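Local coordinates for protein UL37 (PDB 4K70) that serves as an inner tegument protein of a herpesvirus and probably takes part in controlling the trafficking of viral particles, at residues Cys54-Glu59 / Cys63-Leu68; Val67-Leu72 / Ala105-Ala110; Ala268-Asp273 / Thr283-Leu288. All coordinates share one frame; numbering follows the deposited sequence.

Interaction 1: Cys54-Glu59 / Cys63-Leu68; sequences CRAYVE and CEAAVL
The methyl group of Ala65 points toward helix 39-60 and settles against the backbone of Tyr57: Ala65 CB lies 3.5 Å from Tyr57 CA. The amide N of Tyr57 is equally near, so the methyl reaches the surface of helix 39-60 itself, flanked by two side chains. Tyr57 CB sits 3.8 Å from Ala65 CB, and Ala56 CB is 4.0 Å from the same methyl. Tyr57 carries its ring with CG anti to the backbone N (chi1 174°), beside its carbonyl carbon. This swings the ring toward Ala66, the next residue of the partner helix, where CD1 and CE1 come equally near the methyl, with Tyr57 CD1 3.9 Å from Ala66 CB. That methyl meets the ring obliquely, whereas Ala65 CB lies at the ring edge, close to its plane. The arrangement is that of an alpha-alpha hairpin: helix 39-60 turns back through a very short connection into helix 63-78, and the two short segments run nearly antiparallel, at 151° between their N-to-C directions. Their axes approach to 8.1 Å, a spacing suited to the small residues on helix 63-78, since at Tyr57 and Ala65 the CA atoms are only 4.8 Å apart. The interface is wholly apolar. Thr60 and Thr62 supply side-chain hydroxyls to the turn: Thr60 OG1 bonds to Ala56 O, and Thr62 OG1 pairs weakly with Ala65 N. Outside the hairpin, Tyr57 and Ala66 both touch Arg457 of helix 438-458, and Tyr57 also meets Leu112. Glu64 and Leu68 also pack on helix 20-32, and Glu64 OE2 holds the amide N of Ala465 by a hydrogen bond.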
loop_
_atom_site.group_PDB
_atom_site.type_symbol
_atom_site.label_atom_id
_atom_site.label_comp_id
_atom_site.label_asym_id
_atom_site.label_seq_id
_atom_site.Cartn_x
_atom_site.Cartn_y
_atom_site.Cartn_z
ATOM N N CYS A 54 -36.961 -10.368 9.863
ATOM C CA CYS A 54 -37.769 -10.123 11.047
ATOM C C CYS A 54 -39.036 -10.962 11.025
ATOM O O CYS A 54 -39.443 -11.504 12.048
ATOM C CB CYS A 54 -38.114 -8.639 11.174
ATOM S SG CYS A 54 -36.718 -7.666 11.775
ATOM N N ARG A 55 -39.646 -11.085 9.854
ATOM C CA ARG A 55 -40.839 -11.906 9.724
ATOM C C ARG A 55 -40.506 -13.382 9.877
ATOM O O ARG A 55 -41.310 -14.154 10.399
ATOM C CB ARG A 55 -41.547 -11.665 8.392
ATOM C CG ARG A 55 -42.075 -12.955 7.799
ATOM C CD ARG A 55 -43.491 -12.815 7.252
ATOM N NE ARG A 55 -43.520 -12.349 5.868
ATOM C CZ ARG A 55 -42.868 -12.920 4.858
ATOM N NH1 ARG A 55 -42.101 -13.987 5.061
ATOM N NH2 ARG A 55 -42.976 -12.414 3.635
ATOM N N ALA A 56 -39.322 -13.778 9.428
ATOM C CA ALA A 56 -38.893 -15.159 9.614
ATOM C C ALA A 56 -38.829 -15.547 11.104
ATOM O O ALA A 56 -39.212 -16.656 11.484
ATOM C CB ALA A 56 -37.556 -15.401 8.939
ATOM N N TYR A 57 -38.347 -14.636 11.945
ATOM C CA TYR A 57 -38.233 -14.928 13.369
ATOM C C TYR A 57 -39.610 -14.961 14.020
ATOM O O TYR A 57 -39.892 -15.836 14.831
ATOM C CB TYR A 57 -37.338 -13.910 14.081
ATOM C CG TYR A 57 -37.311 -14.108 15.583
ATOM C CD1 TYR A 57 -36.697 -15.222 16.144
ATOM C CD2 TYR A 57 -37.902 -13.187 16.433
ATOM C CE1 TYR A 57 -36.674 -15.418 17.512
ATOM C CE2 TYR A 57 -37.886 -13.372 17.810
ATOM C CZ TYR A 57 -37.274 -14.490 18.344
ATOM O OH TYR A 57 -37.255 -14.682 19.714
ATOM N N VAL A 58 -40.451 -13.997 13.662
ATOM C CA VAL A 58 -41.826 -13.943 14.145
ATOM C C VAL A 58 -42.577 -15.263 13.913
ATOM O O VAL A 58 -43.286 -15.741 14.797
ATOM C CB VAL A 58 -42.608 -12.782 13.491
ATOM C CG1 VAL A 58 -44.093 -12.968 13.686
ATOM C CG2 VAL A 58 -42.177 -11.445 14.076
ATOM N N GLU A 59 -42.403 -15.862 12.740
ATOM C CA GLU A 59 -43.197 -17.033 12.371
ATOM C C GLU A 59 -42.563 -18.387 12.726
ATOM O O GLU A 59 -43.267 -19.381 12.884
ATOM C CB GLU A 59 -43.597 -16.963 10.891
ATOM C CG GLU A 59 -44.442 -15.717 10.584
ATOM C CD GLU A 59 -44.976 -15.665 9.162
ATOM O OE1 GLU A 59 -44.662 -16.570 8.360
ATOM O OE2 GLU A 59 -45.718 -14.704 8.847
ATOM N N CYS A 63 -33.516 -19.628 15.967
ATOM C CA CYS A 63 -32.280 -18.989 16.376
ATOM C C CYS A 63 -31.557 -18.401 15.164
ATOM O O CYS A 63 -30.990 -17.310 15.240
ATOM C CB CYS A 63 -31.405 -20.028 17.082
ATOM S SG CYS A 63 -29.780 -19.463 17.555
ATOM N N GLU A 64 -31.584 -19.135 14.055
ATOM C CA GLU A 64 -31.042 -18.666 12.781
ATOM C C GLU A 64 -31.688 -17.350 12.353
ATOM O O GLU A 64 -30.997 -16.403 11.975
ATOM C CB GLU A 64 -31.242 -19.722 11.687
ATOM C CG GLU A 64 -30.380 -20.975 11.852
ATOM C CD GLU A 64 -30.718 -21.770 13.109
ATOM O OE1 GLU A 64 -31.863 -21.657 13.590
ATOM O OE2 GLU A 64 -29.843 -22.503 13.617
ATOM N N ALA A 65 -33.014 -17.295 12.422
ATOM C CA ALA A 65 -33.762 -16.090 12.070
ATOM C C ALA A 65 -33.428 -14.918 12.983
ATOM O O ALA A 65 -33.367 -13.771 12.538
ATOM C CB ALA A 65 -35.267 -16.360 12.100
ATOM N N ALA A 66 -33.228 -15.211 14.265
ATOM C CA ALA A 66 -32.921 -14.177 15.240
ATOM C C ALA A 66 -31.573 -13.556 14.898
ATOM O O ALA A 66 -31.438 -12.330 14.821
ATOM C CB ALA A 66 -32.890 -14.769 16.638
ATOM N N VAL A 67 -30.586 -14.423 14.700
ATOM C CA VAL A 67 -29.223 -14.022 14.350
ATOM C C VAL A 67 -29.177 -13.232 13.047
ATOM O O VAL A 67 -28.554 -12.161 12.971
ATOM C CB VAL A 67 -28.301 -15.253 14.229
ATOM C CG1 VAL A 67 -26.960 -14.877 13.592
ATOM C CG2 VAL A 67 -28.091 -15.890 15.597
ATOM N N LEU A 68 -29.845 -13.758 12.027
ATOM C CA LEU A 68 -29.917 -13.075 10.743
ATOM C C LEU A 68 -30.440 -11.652 10.923
ATOM O O LEU A 68 -29.761 -10.688 10.571
ATOM C CB LEU A 68 -30.800 -13.850 9.762
ATOM C CG LEU A 68 -31.075 -13.203 8.399
ATOM C CD1 LEU A 68 -29.795 -13.116 7.563
ATOM C CD2 LEU A 68 -32.151 -13.974 7.654
#

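Interaction 2: Val67-Leu72 / Ala105-Ala110; sequences VLAENL and AALTEA. With NA (sodium ion), chain L.
Ala69 and Leu107 have the nearest CA atoms of the two segments, 7.4 Å apart; segment 67-72 is helical, while 105-109 is the C-terminal end of helix 101-109, and the chain leaves it at Ala110. A single side chain spans the gap. Leu107 projects toward helix 63-78 with CG anti to its carbonyl carbon (chi1 -72°), and the CD2 branch does the touching. It lies 3.6 Å from Ala69 O and 4.0 Å from Ala69 CB, so one methyl covers both the carbonyl and the side chain of the alanine. This is helix-on-helix packing within an all-helical bundle, where Leu107 also rests on Cys54 of helix 39-60. Within 67-72, the Asn71 side chain folds back on its own helix: Asn71 ND2 gives a fairly straight bond (161°) of 2.9 Å to Val67 O, in the carbonyl plane and on a lone pair. The same oxygen also accepts Asn71 N. The buried carboxylate of Glu70 is gripped by salt bridges to Arg113 and Arg457. Glu109 instead reaches a sodium ion through an extended chain, with OE2 2.4 Å from the metal, while OE1 pairs with Arg51 of helix 39-60.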
loop_
_atom_site.group_PDB
_atom_site.type_symbol
_atom_site.label_atom_id
_atom_site.label_comp_id
_atom_site.label_asym_id
_atom_site.label_seq_id
_atom_site.Cartn_x
_atom_site.Cartn_y
_atom_site.Cartn_z
ATOM N N VAL A 67 -30.586 -14.423 14.700
ATOM C CA VAL A 67 -29.223 -14.022 14.350
ATOM C C VAL A 67 -29.177 -13.232 13.047
ATOM O O VAL A 67 -28.554 -12.161 12.971
ATOM C CB VAL A 67 -28.301 -15.253 14.229
ATOM C CG1 VAL A 67 -26.960 -14.877 13.592
ATOM C CG2 VAL A 67 -28.091 -15.890 15.597
ATOM N N LEU A 68 -29.845 -13.758 12.027
ATOM C CA LEU A 68 -29.917 -13.075 10.743
ATOM C C LEU A 68 -30.440 -11.652 10.923
ATOM O O LEU A 68 -29.761 -10.688 10.571
ATOM C CB LEU A 68 -30.800 -13.850 9.762
ATOM C CG LEU A 68 -31.075 -13.203 8.399
ATOM C CD1 LEU A 68 -29.795 -13.116 7.563
ATOM C CD2 LEU A 68 -32.151 -13.974 7.654
ATOM N N ALA A 69 -31.642 -11.522 11.481
ATOM C CA ALA A 69 -32.288 -10.218 11.602
ATOM C C ALA A 69 -31.465 -9.235 12.414
ATOM O O ALA A 69 -31.292 -8.078 12.019
ATOM C CB ALA A 69 -33.662 -10.369 12.214
ATOM N N GLU A 70 -30.975 -9.693 13.565
ATOM C CA GLU A 70 -30.206 -8.836 14.459
ATOM C C GLU A 70 -28.815 -8.444 13.916
ATOM O O GLU A 70 -28.307 -7.356 14.229
ATOM C CB GLU A 70 -30.084 -9.487 15.843
ATOM C CG GLU A 70 -31.359 -9.361 16.687
ATOM C CD GLU A 70 -31.189 -9.863 18.126
ATOM O OE1 GLU A 70 -30.432 -10.829 18.348
ATOM O OE2 GLU A 70 -31.829 -9.281 19.032
ATOM N N ASN A 71 -28.208 -9.316 13.109
ATOM C CA ASN A 71 -26.867 -9.048 12.567
ATOM C C ASN A 71 -26.783 -8.837 11.048
ATOM O O ASN A 71 -25.687 -8.838 10.461
ATOM C CB ASN A 71 -25.911 -10.154 12.993
ATOM C CG ASN A 71 -25.868 -10.329 14.493
ATOM O OD1 ASN A 71 -25.099 -9.663 15.190
ATOM N ND2 ASN A 71 -26.710 -11.221 15.005
ATOM N N LEU A 72 -27.938 -8.624 10.426
ATOM C CA LEU A 72 -28.029 -8.421 8.989
ATOM C C LEU A 72 -27.190 -7.241 8.516
ATOM O O LEU A 72 -26.588 -7.291 7.446
ATOM C CB LEU A 72 -29.495 -8.221 8.575
ATOM C CG LEU A 72 -29.745 -8.330 7.077
ATOM C CD1 LEU A 72 -29.520 -9.766 6.634
ATOM C CD2 LEU A 72 -31.150 -7.862 6.747
ATOM N N ALA A 105 -38.172 -0.132 13.908
ATOM C CA ALA A 105 -39.582 -0.492 14.039
ATOM C C ALA A 105 -39.789 -1.980 13.765
ATOM O O ALA A 105 -40.526 -2.656 14.485
ATOM C CB ALA A 105 -40.450 0.369 13.112
ATOM N N ALA A 106 -39.102 -2.505 12.756
ATOM C CA ALA A 106 -39.262 -3.914 12.402
ATOM C C ALA A 106 -38.645 -4.849 13.433
ATOM O O ALA A 106 -39.243 -5.863 13.808
ATOM C CB ALA A 106 -38.691 -4.195 11.020
ATOM N N LEU A 107 -37.438 -4.520 13.880
ATOM C CA LEU A 107 -36.769 -5.324 14.890
ATOM C C LEU A 107 -37.525 -5.282 16.222
ATOM O O LEU A 107 -37.673 -6.301 16.888
ATOM C CB LEU A 107 -35.315 -4.864 15.073
ATOM C CG LEU A 107 -34.365 -5.223 13.922
ATOM C CD1 LEU A 107 -33.058 -4.429 14.012
ATOM C CD2 LEU A 107 -34.085 -6.721 13.885
ATOM N N THR A 108 -38.008 -4.101 16.595
ATOM C CA THR A 108 -38.720 -3.919 17.860
ATOM C C THR A 108 -40.021 -4.719 17.878
ATOM O O THR A 108 -40.292 -5.476 18.815
ATOM C CB THR A 108 -39.036 -2.432 18.126
ATOM O OG1 THR A 108 -37.814 -1.693 18.213
ATOM C CG2 THR A 108 -39.799 -2.269 19.448
ATOM N N GLU A 109 -40.806 -4.546 16.824
ATOM C CA GLU A 109 -42.074 -5.240 16.644
ATOM C C GLU A 109 -41.888 -6.757 16.628
ATOM O O GLU A 109 -42.730 -7.499 17.129
ATOM C CB GLU A 109 -42.740 -4.751 15.353
ATOM C CG GLU A 109 -43.864 -5.621 14.846
ATOM C CD GLU A 109 -44.400 -5.153 13.507
ATOM O OE1 GLU A 109 -43.654 -5.223 12.502
ATOM O OE2 GLU A 109 -45.570 -4.718 13.462
ATOM N N ALA A 110 -40.771 -7.218 16.073
ATOM C CA ALA A 110 -40.449 -8.642 16.111
ATOM C C ALA A 110 -39.899 -9.031 17.481
ATOM O O ALA A 110 -39.629 -10.205 17.742
ATOM C CB ALA A 110 -39.448 -9.000 15.018
HETATM NA NA NA L . -47.067 -3.787 15.028
#

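Interaction 3: Ala268-Asp273 / Thr283-Leu288; sequences ALAHGD and TVARRL
Leu269 and Leu288 adopt like conformations, each with CG anti to its own carbonyl carbon (chi1 -74° and -66°), and from there their branches meet at the ends. Leu269 CD1 lies 4.1 Å from Leu288 CD2, the two side chains crossing at about a right angle. Beside them Ala270 and Ala285 touch methyl to methyl, CB to CB at 3.9 Å, where the CA atoms are 5.8 Å apart. The leucine pair is the more sheltered, whereas Ala270 stands at the surface. Helix 260-271 ends here in a Schellman motif: Gly272 has left helical angles with phi 60°, Asp273 N bonds to Ala268 O at 3.1 Å, and the companion bond from Gly272 N to Leu269 O is weak. Segment 283-288, extended but not part of a strand, passes beside the end of the helix at Leu269 and Ala270. Arg286 O accepts Ser266 OG from an earlier turn, fastening 283-288 to the same helix. Around this pairing, Leu269 also packs on Phe235 and Ala239 of helix 229-240, and Leu288 meets Leu209 and Leu213 of helix 208-223.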
loop_
_atom_site.group_PDB
_atom_site.type_symbol
_atom_site.label_atom_id
_atom_site.label_comp_id
_atom_site.label_asym_id
_atom_site.label_seq_id
_atom_site.Cartn_x
_atom_site.Cartn_y
_atom_site.Cartn_z
ATOM N N ALA A 268 20.749 19.171 -19.147
ATOM C CA ALA A 268 20.171 20.023 -18.115
ATOM C C ALA A 268 21.221 20.977 -17.558
ATOM O O ALA A 268 20.942 22.148 -17.326
ATOM C CB ALA A 268 19.553 19.180 -17.000
ATOM N N LEU A 269 22.439 20.483 -17.350
ATOM C CA LEU A 269 23.480 21.344 -16.817
ATOM C C LEU A 269 23.877 22.422 -17.824
ATOM O O LEU A 269 24.143 23.561 -17.442
ATOM C CB LEU A 269 24.698 20.531 -16.359
ATOM C CG LEU A 269 24.525 19.737 -15.062
ATOM C CD1 LEU A 269 25.644 18.717 -14.881
ATOM C CD2 LEU A 269 24.454 20.666 -13.846
ATOM N N ALA A 270 23.912 22.058 -19.103
ATOM C CA ALA A 270 24.317 22.986 -20.161
ATOM C C ALA A 270 23.293 24.098 -20.343
ATOM O O ALA A 270 23.626 25.188 -20.792
ATOM C CB ALA A 270 24.529 22.242 -21.478
ATOM N N HIS A 271 22.045 23.819 -19.987
ATOM C CA HIS A 271 20.966 24.785 -20.169
ATOM C C HIS A 271 20.492 25.421 -18.874
ATOM O O HIS A 271 19.689 26.352 -18.899
ATOM C CB HIS A 271 19.778 24.131 -20.881
ATOM C CG HIS A 271 20.007 23.907 -22.340
ATOM N ND1 HIS A 271 20.750 22.852 -22.826
ATOM C CD2 HIS A 271 19.611 24.616 -23.424
ATOM C CE1 HIS A 271 20.794 22.914 -24.145
ATOM N NE2 HIS A 271 20.111 23.975 -24.532
ATOM N N GLY A 272 20.982 24.922 -17.743
ATOM C CA GLY A 272 20.491 25.364 -16.449
ATOM C C GLY A 272 19.004 25.092 -16.297
ATOM O O GLY A 272 18.304 25.798 -15.569
ATOM N N ASP A 273 18.525 24.053 -16.975
ATOM C CA ASP A 273 17.097 23.758 -17.039
ATOM C C ASP A 273 16.853 22.274 -16.834
ATOM O O ASP A 273 17.243 21.470 -17.671
ATOM C CB ASP A 273 16.549 24.174 -18.409
ATOM C CG ASP A 273 15.030 24.111 -18.481
ATOM O OD1 ASP A 273 14.397 23.571 -17.545
ATOM O OD2 ASP A 273 14.467 24.599 -19.487
ATOM N N THR A 283 25.749 20.936 -30.685
ATOM C CA THR A 283 25.733 21.620 -29.397
ATOM C C THR A 283 26.725 20.977 -28.444
ATOM O O THR A 283 26.588 19.807 -28.094
ATOM C CB THR A 283 24.354 21.574 -28.740
ATOM O OG1 THR A 283 23.411 22.282 -29.549
ATOM C CG2 THR A 283 24.410 22.206 -27.354
ATOM N N VAL A 284 27.722 21.747 -28.024
ATOM C CA VAL A 284 28.730 21.237 -27.106
ATOM C C VAL A 284 28.193 21.259 -25.675
ATOM O O VAL A 284 27.626 22.256 -25.219
ATOM C CB VAL A 284 30.051 22.037 -27.207
ATOM C CG1 VAL A 284 31.099 21.457 -26.293
ATOM C CG2 VAL A 284 30.552 22.052 -28.647
ATOM N N ALA A 285 28.345 20.138 -24.984
ATOM C CA ALA A 285 27.988 20.045 -23.575
ATOM C C ALA A 285 28.945 19.081 -22.897
ATOM O O ALA A 285 29.184 17.974 -23.388
ATOM C CB ALA A 285 26.547 19.586 -23.412
ATOM N N ARG A 286 29.521 19.520 -21.787
ATOM C CA ARG A 286 30.484 18.713 -21.067
ATOM C C ARG A 286 29.743 17.697 -20.211
ATOM O O ARG A 286 28.608 17.932 -19.800
ATOM C CB ARG A 286 31.366 19.609 -20.201
ATOM C CG ARG A 286 31.976 20.756 -20.983
ATOM C CD ARG A 286 32.692 21.717 -20.067
ATOM N NE ARG A 286 33.825 21.094 -19.383
ATOM C CZ ARG A 286 34.556 21.708 -18.457
ATOM N NH1 ARG A 286 34.272 22.961 -18.108
ATOM N NH2 ARG A 286 35.570 21.076 -17.875
ATOM N N ARG A 287 30.370 16.556 -19.967
ATOM C CA ARG A 287 29.768 15.559 -19.104
ATOM C C ARG A 287 30.523 15.526 -17.788
ATOM O O ARG A 287 31.686 15.949 -17.709
ATOM C CB ARG A 287 29.802 14.184 -19.757
ATOM C CG ARG A 287 31.166 13.542 -19.707
ATOM C CD ARG A 287 31.133 12.116 -20.229
ATOM N NE ARG A 287 32.495 11.609 -20.332
ATOM C CZ ARG A 287 33.098 10.862 -19.414
ATOM N NH1 ARG A 287 32.454 10.481 -18.322
ATOM N NH2 ARG A 287 34.353 10.479 -19.604
ATOM N N LEU A 288 29.847 15.047 -16.746
ATOM C CA LEU A 288 30.477 14.879 -15.451
ATOM C C LEU A 288 31.559 13.806 -15.546
ATOM O O LEU A 288 31.359 12.773 -16.192
ATOM C CB LEU A 288 29.437 14.476 -14.413
ATOM C CG LEU A 288 28.373 15.521 -14.073
ATOM C CD1 LEU A 288 27.346 14.933 -13.123
ATOM C CD2 LEU A 288 29.015 16.765 -13.467
#

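In the fold
From the N terminus of this N-terminal half of UL37, interaction 1 comes first, closing the very short turn that joins helix 39-60 to helix 63-78. Interaction 2 starts on the same second helix, sharing Val67 and Leu68, and closes a longer, mostly helical excursion that returns with helix 101-109. The two follow one another with a small overlap and touch directly: Val58 packs on Ala110, and the Tyr57 ring on the Ala110 carbonyl, so helices 39-60, 63-78 and 101-109 form one cluster. Interaction 3 comes far later, closing the non-helical loop after helix 260-271. It lies at the other side of the elongated molecule, its centre about 78 Å from that of interaction 1.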